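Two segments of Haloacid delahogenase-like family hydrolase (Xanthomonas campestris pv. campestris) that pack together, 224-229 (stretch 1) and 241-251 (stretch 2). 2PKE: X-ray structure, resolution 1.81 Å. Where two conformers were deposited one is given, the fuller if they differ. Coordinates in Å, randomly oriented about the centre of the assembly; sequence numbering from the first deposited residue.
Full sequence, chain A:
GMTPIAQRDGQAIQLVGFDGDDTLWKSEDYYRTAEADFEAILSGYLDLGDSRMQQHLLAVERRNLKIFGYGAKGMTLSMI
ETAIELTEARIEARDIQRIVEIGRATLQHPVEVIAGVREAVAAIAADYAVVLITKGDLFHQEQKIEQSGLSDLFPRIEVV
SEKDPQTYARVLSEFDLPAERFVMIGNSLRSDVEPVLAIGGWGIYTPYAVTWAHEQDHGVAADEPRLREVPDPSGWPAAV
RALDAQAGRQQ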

# COMPACT_ATOMS: atom_id res chain seq x y z
N GLU A 224 21.94 -9.08 24.48
CA GLU A 224 21.20 -7.87 24.11
C GLU A 224 20.11 -7.52 25.14
O GLU A 224 19.04 -8.11 25.14
CB GLU A 224 20.56 -8.05 22.72
CG GLU A 224 19.66 -6.91 22.29
CD GLU A 224 20.33 -5.56 22.44
OE1 GLU A 224 21.31 -5.36 21.71
OE2 GLU A 224 19.90 -4.73 23.29
N PRO A 225 20.40 -6.56 26.04
CA PRO A 225 19.51 -6.30 27.17
C PRO A 225 18.13 -5.72 26.84
O PRO A 225 17.24 -5.85 27.66
CB PRO A 225 20.31 -5.31 28.03
CG PRO A 225 21.25 -4.64 27.07
CD PRO A 225 21.59 -5.69 26.06
N ARG A 226 17.95 -5.11 25.67
CA ARG A 226 16.68 -4.50 25.30
C ARG A 226 15.75 -5.43 24.48
O ARG A 226 14.76 -4.98 23.95
CB ARG A 226 16.91 -3.24 24.49
CG ARG A 226 17.83 -2.24 25.18
CD ARG A 226 18.03 -1.01 24.25
NE ARG A 226 16.92 -0.06 24.35
CZ ARG A 226 16.68 0.71 25.41
NH1 ARG A 226 17.44 0.65 26.50
NH2 ARG A 226 15.66 1.56 25.39
N LEU A 227 16.10 -6.70 24.40
CA LEU A 227 15.35 -7.69 23.68
C LEU A 227 15.02 -8.86 24.64
O LEU A 227 15.83 -9.19 25.50
CB LEU A 227 16.28 -8.20 22.58
CG LEU A 227 15.96 -9.40 21.76
CD1 LEU A 227 14.74 -9.05 20.99
CD2 LEU A 227 17.12 -9.63 20.82
N ARG A 228 13.85 -9.45 24.47
CA ARG A 228 13.50 -10.77 25.07
C ARG A 228 13.19 -11.71 23.93
O ARG A 228 12.55 -11.32 22.94
CB ARG A 228 12.26 -10.67 25.95
CG ARG A 228 12.38 -9.71 27.11
CD ARG A 228 13.25 -10.30 28.20
NE ARG A 228 13.29 -9.40 29.36
CZ ARG A 228 14.15 -8.41 29.52
NH1 ARG A 228 15.09 -8.14 28.60
NH2 ARG A 228 14.05 -7.65 30.62
N GLU A 229 13.64 -12.95 24.04
CA GLU A 229 13.22 -13.96 23.10
C GLU A 229 12.13 -14.72 23.81
O GLU A 229 12.33 -15.24 24.91
CB GLU A 229 14.34 -14.88 22.65
CG GLU A 229 13.93 -15.70 21.43
CD GLU A 229 15.04 -16.61 20.95
OE1 GLU A 229 16.20 -16.36 21.31
OE2 GLU A 229 14.74 -17.59 20.24
N ARG A 241 5.73 -6.54 30.24
CA ARG A 241 5.79 -6.05 31.59
C ARG A 241 7.22 -5.99 32.10
O ARG A 241 7.56 -5.08 32.83
CB ARG A 241 5.01 -6.96 32.52
CG ARG A 241 3.57 -6.80 32.44
CD ARG A 241 2.83 -7.81 33.32
NE ARG A 241 1.56 -7.99 32.69
CZ ARG A 241 1.08 -9.13 32.22
NH1 ARG A 241 1.71 -10.29 32.41
NH2 ARG A 241 -0.10 -9.09 31.60
N ALA A 242 8.04 -6.99 31.74
CA ALA A 242 9.40 -7.08 32.20
C ALA A 242 10.22 -5.96 31.55
O ALA A 242 11.03 -5.33 32.22
CB ALA A 242 10.03 -8.50 31.85
N LEU A 243 9.98 -5.73 30.26
CA LEU A 243 10.64 -4.65 29.52
C LEU A 243 10.24 -3.31 30.08
O LEU A 243 11.09 -2.43 30.25
CB LEU A 243 10.38 -4.76 28.02
CG LEU A 243 11.16 -5.94 27.36
CD1 LEU A 243 10.58 -6.18 25.92
CD2 LEU A 243 12.65 -5.70 27.38
N ASP A 244 8.96 -3.15 30.40
CA ASP A 244 8.48 -1.96 31.01
C ASP A 244 9.14 -1.70 32.35
O ASP A 244 9.45 -0.57 32.65
CB ASP A 244 6.98 -2.04 31.16
CG ASP A 244 6.34 -0.74 31.63
OD1 ASP A 244 7.02 0.28 31.84
OD2 ASP A 244 5.13 -0.76 31.80
N ALA A 245 9.34 -2.73 33.15
CA ALA A 245 9.98 -2.57 34.45
C ALA A 245 11.41 -2.04 34.29
O ALA A 245 11.80 -1.10 34.94
CB ALA A 245 9.97 -3.86 35.23
N GLN A 246 12.16 -2.66 33.37
CA GLN A 246 13.54 -2.28 33.04
C GLN A 246 13.61 -0.84 32.55
O GLN A 246 14.45 -0.04 32.98
CB GLN A 246 14.03 -3.26 31.96
CG GLN A 246 15.50 -3.12 31.52
CD GLN A 246 15.98 -4.24 30.55
OE1 GLN A 246 15.33 -5.27 30.38
NE2 GLN A 246 17.12 -4.00 29.89
N ALA A 247 12.68 -0.49 31.66
CA ALA A 247 12.62 0.88 31.09
C ALA A 247 12.41 1.95 32.16
O ALA A 247 13.03 3.04 32.17
CB ALA A 247 11.48 0.94 30.03
N GLY A 248 11.49 1.64 33.06
CA GLY A 248 11.18 2.54 34.16
C GLY A 248 12.33 2.77 35.12
O GLY A 248 12.49 3.85 35.60
N ARG A 249 13.16 1.77 35.38
CA ARG A 249 14.34 1.94 36.24
C ARG A 249 15.40 2.83 35.58
O ARG A 249 16.27 3.36 36.26
CB ARG A 249 14.95 0.58 36.56
CG ARG A 249 14.26 -0.24 37.61
CD ARG A 249 15.05 -1.48 37.97
NE ARG A 249 14.90 -2.59 37.01
CZ ARG A 249 13.91 -3.49 37.02
NH1 ARG A 249 12.96 -3.46 37.94
NH2 ARG A 249 13.87 -4.44 36.10
N GLN A 250 15.33 2.99 34.26
CA GLN A 250 16.30 3.77 33.51
C GLN A 250 15.80 5.14 33.10
O GLN A 250 16.56 5.89 32.52
CB GLN A 250 16.66 3.04 32.22
CG GLN A 250 17.22 1.65 32.42
CD GLN A 250 17.57 1.01 31.09
OE1 GLN A 250 17.23 1.55 30.03
NE2 GLN A 250 18.23 -0.13 31.14
N GLN A 251 14.54 5.46 33.39
CA GLN A 251 13.86 6.62 32.75
C GLN A 251 12.42 6.70 33.21
O GLN A 251 11.47 6.33 32.49
CB GLN A 251 13.90 6.55 31.21
OXT GLN A 251 12.19 7.14 34.33
O HOH W 1 15.60 3.67 28.18

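A small interface can be held by one amide and one guanidinium if the amide uses both its donor and its acceptor and the guanidinium uses its edge for hydrogen bonds and a face for packing, and the packing of residues 224-229 against the C-terminal helix of this hydrolase is a compact example. The two stretches bury 304 Å² between them, both sides summed, and Arg-228, Leu-243 and Gln-246 account for most of it. The short strand 227-229 runs nearly antiparallel to the helix, at 159°, with a closest approach between axes of 9.7 Å. That gap is wide enough to be filled by side chains.

Arg-228 covers the most surface. Its CA-to-CB bond points toward the helix, and chi1 and chi2, both m, fold the chain so that the guanidinium lies back over its own stretch, where Arg-228 NH1 donates to the carbonyl O of Pro-225 at 3.3 Å. The group meets the helix in two ways. At its edge, Arg-228 NH2 donates to OE1 of Gln-246 at 2.7 Å with a favourable angle of 152°, while Arg-228 NH1 reaches the same OE1 weakly at 3.4 Å. Over one face lies a methyl group, CD2 of Leu-243, 3.7 Å from Arg-228 NH1. A planar guanidinium suits this site because its hydrogens lie in the plane, leaving the faces free to pack against hydrocarbon.

Gln-246 answers from the helix with an extended side chain, chi1 and chi2 both t, that carries its amide across to the loop. Besides accepting from Arg-228 through OE1, Gln-246 donates from NE2 to the carbonyl O of Pro-225 at 2.9 Å. An amide offers a donor and an acceptor side by side, and here both are used. The carbonyl of Pro-225 thus receives hydrogen bonds from Gln-246 and Arg-228 alike, closing a small polar network. That carbonyl belongs to the type I turn from Glu-224 to Leu-227, in which OE2 of Glu-224 accepts from the backbone N of Arg-226 at 3.1 Å.

Leu-243 is the buried, nonpolar element. Its CA-to-CB bond points sideways, but the end of the side chain comes nearer, and Leu-243 CD2 also approaches the carbonyl O of Arg-226 at 4.1 Å. One turn earlier than Gln-246, Ala-242 presents its small CB, 4.2 Å from Arg-228 NE.

Farther along the helix the contact loosens. Arg-226 starts away from the helix, yet its end returns to place Arg-226 NH1 3.6 Å from OE1 of Gln-250, and the O of water 1 donates to Gln-250 OE1 at 3.3 Å and accepts weakly from Arg-226 NH2 at 3.5 Å.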